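Local coordinates for NanU sialic acid binding protein (Bacteroides fragilis, PDB 4L7T) that binds sialic acid with high affinity as a SusD-like outer-membrane protein, probably working with NanO, at residues L138-L143 / G214-W219; R387-L392 / M461-F466. All blocks are in the same frame, centred on the assembly; numbering follows the deposited sequence.

Contact 1: L138-L143 / G214-W219; sequences LYFHLL and GEVYLW
The carbonyl oxygen E215 O receives the helical hydrogen bond from W219 N, 2.9 Å away, and also lies 3.7 Å from F140 CZ, the tip of a ring reaching over from helix 121-146. This helix and helix 206-223 belong to the largely helical SusD fold, related to TPR repeats; the two segments run in the same general direction, crossing at 31°, with axes 11.5 Å apart. So wide a spacing suits large residues, and F140 bridges it: its CG lies anti to the backbone N (chi1 -173°), which sends the ring toward the other helix. The ring wedges among three residues. V216 CG2 sits almost centrally over one face, 3.6 Å from the centroid, in a CH-pi contact that a beta-branched methyl close to its own helix can supply. W219 CB abuts the ring's edge, in its plane. Beyond it the edge of F140 turns to the face of the indole five-membered ring in an offset edge-to-face pair, planes at 85°. The methylene E215 CB meets F140 CE2 at 3.7 Å, and the carboxylate continues past the ring's rim, where OE1 is hydrogen-bonded to Y386 OH. One turn on from F140, the flexible aliphatic L143 fills in beside the indole, CD2 lying 4.1 Å from W219 NE1.

Contact 2: R387-L392 / M461-F466; sequences RYADCL and MREFMF. With EDO (1,2-ethanediol), chain D.
R387 and E463 form a buried salt bridge where, in the SusD fold, a strand gives way to helix 388-401 and helix 452-463 comes to its end. Among the charged contacts, R387 NH1 gives the main bond, 2.8 Å to E463 OE2, lying near the guanidinium plane and meeting the anti lone pair of the oxygen; NH2 adds a weak one to the same oxygen at 3.3 Å. The bend in the E463 chain at chi2 (59°) brings the carboxylate round to its partner, and A389, small enough to admit it, places CB 3.4 Å from E463 OE2. Both charges have further partners: E266 and E467 for R387, R416 and R339 for E463. Such a network would be expected to keep the buried groups ionised. R387, at the N-cap position, also starts its helix through its backbone, R387 O accepting from D390 N at 2.9 Å.

The van der Waals contacts centre on F464. Its CE1 lies 3.4 Å above one face of the guanidinium, toward the rim, but the planes are 52° apart, so the groups are not stacked. The far end, CZ, reaches D390 CA at 3.4 Å and, in an apolar pair, A389 CB at 4.4 Å, while the D390 carboxylate is bridged to R460. Against 461-466 alone, a 1,2-ethanediol, probably from the crystallisation liquor and also held by D473, donates from O1 to M461 O at 2.7 Å.

Contact 1 closes along the chain before contact 2 opens; their centres are about 17 Å apart and their nearest atoms about 5 Å, without touching. One connection is the pairing of helix 206-223 with helix 388-401. From contact 1, E215 and L218 reach L394 on the second of these helices; from contact 2, D390 and C391 reach M211 on the first. Y386, directly before R387, adds a polar tie to 214-219. Helix 470-477 also serves both neighbourhoods, with Y472 bonded to H141 and D473 to the ethanediol. Sodium is coordinated elsewhere, by T483 and T486, and no sialic acid is bound, so neither contact can be placed in the sugar site.

Contact 1: L138-L143 / G214-W219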
loop_
_atom_site.group_PDB
_atom_site.type_symbol
_atom_site.label_atom_id
_atom_site.label_comp_id
_atom_site.label_asym_id
_atom_site.label_seq_id
_atom_site.Cartn_x
_atom_site.Cartn_y
_atom_site.Cartn_z
ATOM N N LEU A 138 -4.334 3.116 -10.917
ATOM C CA LEU A 138 -5.740 2.910 -10.515
ATOM C C LEU A 138 -6.391 1.727 -11.214
ATOM O O LEU A 138 -7.018 0.919 -10.452
ATOM C CB LEU A 138 -6.563 4.171 -10.777
ATOM C CG LEU A 138 -6.091 5.275 -9.893
ATOM C CD1 LEU A 138 -6.567 6.676 -10.406
ATOM C CD2 LEU A 138 -6.480 5.151 -8.467
ATOM N N TYR A 139 -6.227 1.496 -12.551
ATOM C CA TYR A 139 -6.830 0.322 -13.176
ATOM C C TYR A 139 -6.241 -0.979 -12.593
ATOM O O TYR A 139 -6.893 -2.010 -12.668
ATOM C CB TYR A 139 -6.745 0.368 -14.718
ATOM C CG TYR A 139 -7.933 1.215 -15.260
ATOM C CD1 TYR A 139 -9.261 0.725 -15.230
ATOM C CD2 TYR A 139 -7.727 2.493 -15.764
ATOM C CE1 TYR A 139 -10.311 1.472 -15.727
ATOM C CE2 TYR A 139 -8.811 3.279 -16.259
ATOM C CZ TYR A 139 -10.104 2.732 -16.231
ATOM O OH TYR A 139 -11.182 3.524 -16.655
ATOM N N PHE A 140 -4.944 -0.955 -12.180
ATOM C CA PHE A 140 -4.373 -2.195 -11.661
ATOM C C PHE A 140 -4.950 -2.568 -10.273
ATOM O O PHE A 140 -5.057 -3.766 -10.010
ATOM C CB PHE A 140 -2.828 -2.052 -11.603
ATOM C CG PHE A 140 -2.093 -3.323 -11.236
ATOM C CD1 PHE A 140 -2.350 -4.523 -11.862
ATOM C CD2 PHE A 140 -1.043 -3.288 -10.304
ATOM C CE1 PHE A 140 -1.611 -5.712 -11.541
ATOM C CE2 PHE A 140 -0.333 -4.479 -9.943
ATOM C CZ PHE A 140 -0.633 -5.707 -10.545
ATOM N N HIS A 141 -5.261 -1.589 -9.412
ATOM C CA HIS A 141 -6.080 -1.872 -8.156
ATOM C C HIS A 141 -7.425 -2.456 -8.563
ATOM O O HIS A 141 -7.862 -3.483 -7.937
ATOM C CB HIS A 141 -6.327 -0.628 -7.299
ATOM C CG HIS A 141 -5.200 -0.287 -6.427
ATOM N ND1 HIS A 141 -4.916 -1.033 -5.302
ATOM C CD2 HIS A 141 -4.306 0.745 -6.456
ATOM C CE1 HIS A 141 -3.885 -0.495 -4.675
ATOM N NE2 HIS A 141 -3.548 0.629 -5.302
ATOM N N LEU A 142 -8.052 -1.894 -9.623
ATOM C CA LEU A 142 -9.391 -2.384 -10.033
ATOM C C LEU A 142 -9.337 -3.800 -10.572
ATOM O O LEU A 142 -10.237 -4.617 -10.256
ATOM C CB LEU A 142 -10.051 -1.465 -11.105
ATOM C CG LEU A 142 -10.398 -0.116 -10.494
ATOM C CD1 LEU A 142 -10.880 0.746 -11.701
ATOM C CD2 LEU A 142 -11.537 -0.163 -9.392
ATOM N N LEU A 143 -8.297 -4.124 -11.310
ATOM C CA LEU A 143 -8.175 -5.412 -11.895
ATOM C C LEU A 143 -7.992 -6.476 -10.784
ATOM O O LEU A 143 -8.636 -7.545 -10.777
ATOM C CB LEU A 143 -6.957 -5.450 -12.822
ATOM C CG LEU A 143 -6.537 -6.837 -13.272
ATOM C CD1 LEU A 143 -7.556 -7.360 -14.291
ATOM C CD2 LEU A 143 -5.059 -6.769 -13.892
ATOM N N GLY A 214 6.886 -3.344 -12.943
ATOM C CA GLY A 214 7.362 -4.613 -12.297
ATOM C C GLY A 214 6.125 -5.355 -11.732
ATOM O O GLY A 214 5.940 -6.537 -12.033
ATOM N N GLU A 215 5.291 -4.694 -10.947
ATOM C CA GLU A 215 4.143 -5.415 -10.338
ATOM C C GLU A 215 3.193 -5.985 -11.431
ATOM O O GLU A 215 2.668 -7.105 -11.266
ATOM C CB GLU A 215 3.358 -4.486 -9.402
ATOM C CG GLU A 215 4.077 -3.925 -8.211
ATOM C CD GLU A 215 3.036 -3.225 -7.330
ATOM O OE1 GLU A 215 2.306 -2.286 -7.823
ATOM O OE2 GLU A 215 2.978 -3.647 -6.168
ATOM N N VAL A 216 2.947 -5.196 -12.506
ATOM C CA VAL A 216 1.947 -5.515 -13.498
ATOM C C VAL A 216 2.435 -6.704 -14.310
ATOM O O VAL A 216 1.642 -7.658 -14.580
ATOM C CB VAL A 216 1.698 -4.253 -14.342
ATOM C CG1 VAL A 216 1.078 -4.609 -15.685
ATOM C CG2 VAL A 216 0.763 -3.294 -13.584
ATOM N N TYR A 217 3.728 -6.714 -14.674
ATOM C CA TYR A 217 4.204 -7.861 -15.425
ATOM C C TYR A 217 4.446 -9.120 -14.584
ATOM O O TYR A 217 4.286 -10.229 -15.107
ATOM C CB TYR A 217 5.441 -7.474 -16.273
ATOM C CG TYR A 217 5.015 -6.738 -17.514
ATOM C CD1 TYR A 217 4.953 -7.425 -18.731
ATOM C CD2 TYR A 217 4.715 -5.367 -17.494
ATOM C CE1 TYR A 217 4.596 -6.733 -19.900
ATOM C CE2 TYR A 217 4.322 -4.669 -18.676
ATOM C CZ TYR A 217 4.241 -5.363 -19.851
ATOM O OH TYR A 217 3.844 -4.663 -21.005
ATOM N N LEU A 218 4.757 -9.013 -13.298
ATOM C CA LEU A 218 4.655 -10.179 -12.414
ATOM C C LEU A 218 3.220 -10.735 -12.365
ATOM O O LEU A 218 3.076 -11.965 -12.447
ATOM C CB LEU A 218 5.114 -9.839 -10.999
ATOM C CG LEU A 218 6.599 -9.542 -10.805
ATOM C CD1 LEU A 218 6.951 -9.168 -9.323
ATOM C CD2 LEU A 218 7.401 -10.804 -11.318
ATOM N N TRP A 219 2.218 -9.852 -12.225
ATOM C CA TRP A 219 0.783 -10.295 -12.182
ATOM C C TRP A 219 0.411 -10.906 -13.536
ATOM O O TRP A 219 -0.206 -12.003 -13.576
ATOM C CB TRP A 219 -0.095 -9.089 -11.844
ATOM C CG TRP A 219 -1.542 -9.521 -11.695
ATOM C CD1 TRP A 219 -2.468 -9.763 -12.687
ATOM C CD2 TRP A 219 -2.168 -9.880 -10.468
ATOM N NE1 TRP A 219 -3.644 -10.207 -12.133
ATOM C CE2 TRP A 219 -3.494 -10.275 -10.778
ATOM C CE3 TRP A 219 -1.755 -9.846 -9.120
ATOM C CZ2 TRP A 219 -4.422 -10.672 -9.795
ATOM C CZ3 TRP A 219 -2.663 -10.240 -8.125
ATOM C CH2 TRP A 219 -4.013 -10.646 -8.487
#

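Contact 2: R387-L392 / M461-F466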
loop_
_atom_site.group_PDB
_atom_site.type_symbol
_atom_site.label_atom_id
_atom_site.label_comp_id
_atom_site.label_asym_id
_atom_site.label_seq_id
_atom_site.Cartn_x
_atom_site.Cartn_y
_atom_site.Cartn_z
ATOM N N ARG A 387 8.480 2.187 -2.177
ATOM C CA ARG A 387 9.828 2.582 -1.704
ATOM C C ARG A 387 10.869 1.605 -2.078
ATOM O O ARG A 387 10.543 0.594 -2.663
ATOM C CB ARG A 387 9.838 2.828 -0.246
ATOM C CG ARG A 387 9.405 1.757 0.555
ATOM C CD ARG A 387 9.190 2.322 2.002
ATOM N NE ARG A 387 8.667 1.253 2.953
ATOM C CZ ARG A 387 9.416 0.341 3.572
ATOM N NH1 ARG A 387 10.769 0.255 3.344
ATOM N NH2 ARG A 387 8.815 -0.582 4.342
ATOM N N TYR A 388 12.122 2.024 -1.976
ATOM C CA TYR A 388 13.195 1.247 -2.571
ATOM C C TYR A 388 13.254 -0.198 -2.028
ATOM O O TYR A 388 13.597 -1.099 -2.848
ATOM C CB TYR A 388 14.548 1.933 -2.394
ATOM C CG TYR A 388 15.689 1.333 -3.212
ATOM C CD1 TYR A 388 15.467 0.979 -4.573
ATOM C CD2 TYR A 388 16.922 1.127 -2.624
ATOM C CE1 TYR A 388 16.531 0.427 -5.380
ATOM C CE2 TYR A 388 17.996 0.540 -3.391
ATOM C CZ TYR A 388 17.741 0.222 -4.758
ATOM O OH TYR A 388 18.837 -0.278 -5.478
ATOM N N ALA A 389 12.956 -0.441 -0.722
ATOM C CA ALA A 389 12.940 -1.856 -0.312
ATOM C C ALA A 389 11.928 -2.694 -1.140
ATOM O O ALA A 389 12.173 -3.880 -1.370
ATOM C CB ALA A 389 12.686 -1.943 1.211
ATOM N N ASP A 390 10.816 -2.101 -1.591
ATOM C CA ASP A 390 9.806 -2.835 -2.411
ATOM C C ASP A 390 10.415 -3.149 -3.792
ATOM O O ASP A 390 10.289 -4.279 -4.307
ATOM C CB ASP A 390 8.616 -1.891 -2.480
ATOM C CG ASP A 390 7.327 -2.518 -3.005
ATOM O OD1 ASP A 390 7.284 -3.726 -3.349
ATOM O OD2 ASP A 390 6.303 -1.754 -3.110
ATOM N N CYS A 391 11.155 -2.195 -4.399
ATOM C CA CYS A 391 11.860 -2.470 -5.644
ATOM C C CYS A 391 12.757 -3.722 -5.471
ATOM O O CYS A 391 12.712 -4.627 -6.317
ATOM C CB CYS A 391 12.754 -1.244 -6.002
ATOM S SG CYS A 391 13.702 -1.482 -7.505
ATOM N N LEU A 392 13.557 -3.723 -4.378
ATOM C CA LEU A 392 14.502 -4.802 -4.158
ATOM C C LEU A 392 13.766 -6.155 -3.998
ATOM O O LEU A 392 14.271 -7.176 -4.560
ATOM C CB LEU A 392 15.395 -4.557 -2.948
ATOM C CG LEU A 392 16.364 -3.341 -3.117
ATOM C CD1 LEU A 392 17.079 -3.074 -1.777
ATOM C CD2 LEU A 392 17.352 -3.549 -4.330
ATOM N N MET A 461 6.420 -9.521 4.466
ATOM C CA MET A 461 5.541 -9.375 5.618
ATOM C C MET A 461 6.237 -8.577 6.729
ATOM O O MET A 461 5.604 -7.731 7.374
ATOM C CB MET A 461 5.088 -10.716 6.168
ATOM C CG MET A 461 3.936 -10.509 7.065
ATOM S SD MET A 461 3.569 -12.123 7.756
ATOM C CE MET A 461 1.905 -11.990 8.294
ATOM N N ARG A 462 7.543 -8.763 6.876
ATOM C CA ARG A 462 8.303 -8.098 7.938
ATOM C C ARG A 462 8.521 -6.646 7.523
ATOM O O ARG A 462 8.530 -5.758 8.361
ATOM C CB ARG A 462 9.648 -8.775 8.126
ATOM C CG ARG A 462 9.495 -10.168 8.677
ATOM C CD ARG A 462 10.837 -10.854 8.881
ATOM N NE ARG A 462 10.619 -12.064 9.718
ATOM C CZ ARG A 462 11.443 -13.099 9.818
ATOM N NH1 ARG A 462 12.500 -13.248 9.015
ATOM N NH2 ARG A 462 11.166 -14.109 10.663
ATOM N N GLU A 463 8.701 -6.394 6.231
ATOM C CA GLU A 463 9.086 -5.040 5.749
ATOM C C GLU A 463 7.876 -4.083 5.568
ATOM O O GLU A 463 8.025 -2.852 5.749
ATOM C CB GLU A 463 9.735 -5.240 4.343
ATOM C CG GLU A 463 10.447 -3.989 3.692
ATOM C CD GLU A 463 11.601 -3.408 4.566
ATOM O OE1 GLU A 463 12.290 -4.133 5.328
ATOM O OE2 GLU A 463 11.760 -2.151 4.438
ATOM N N PHE A 464 6.685 -4.643 5.282
ATOM C CA PHE A 464 5.555 -3.799 4.839
ATOM C C PHE A 464 4.288 -3.931 5.643
ATOM O O PHE A 464 3.214 -3.602 5.183
ATOM C CB PHE A 464 5.253 -4.133 3.360
ATOM C CG PHE A 464 6.379 -3.818 2.442
ATOM C CD1 PHE A 464 6.831 -2.535 2.299
ATOM C CD2 PHE A 464 7.013 -4.837 1.770
ATOM C CE1 PHE A 464 7.926 -2.278 1.433
ATOM C CE2 PHE A 464 8.126 -4.572 0.904
ATOM C CZ PHE A 464 8.535 -3.320 0.754
ATOM N N MET A 465 4.421 -4.252 6.889
ATOM C CA MET A 465 3.154 -4.268 7.703
ATOM C C MET A 465 2.602 -2.876 7.718
ATOM O O MET A 465 3.340 -1.866 7.866
ATOM C CB MET A 465 3.459 -4.630 9.188
ATOM C CG MET A 465 4.051 -5.938 9.460
ATOM S SD MET A 465 4.000 -6.350 11.289
ATOM C CE MET A 465 2.395 -6.123 11.570
ATOM N N PHE A 466 1.291 -2.772 7.633
ATOM C CA PHE A 466 0.605 -1.441 7.568
ATOM C C PHE A 466 0.873 -0.619 6.293
ATOM O O PHE A 466 0.593 0.595 6.249
ATOM C CB PHE A 466 0.830 -0.597 8.853
ATOM C CG PHE A 466 0.837 -1.424 10.085
ATOM C CD1 PHE A 466 -0.369 -2.044 10.542
ATOM C CD2 PHE A 466 2.040 -1.682 10.765
ATOM C CE1 PHE A 466 -0.350 -2.832 11.630
ATOM C CE2 PHE A 466 2.061 -2.474 11.836
ATOM C CZ PHE A 466 0.844 -3.059 12.305
HETATM C C1 EDO D . 2.723 -7.119 4.904
HETATM O O1 EDO D . 3.093 -7.322 6.345
HETATM C C2 EDO D . 3.543 -7.276 3.593
HETATM O O2 EDO D . 3.444 -8.355 2.566
#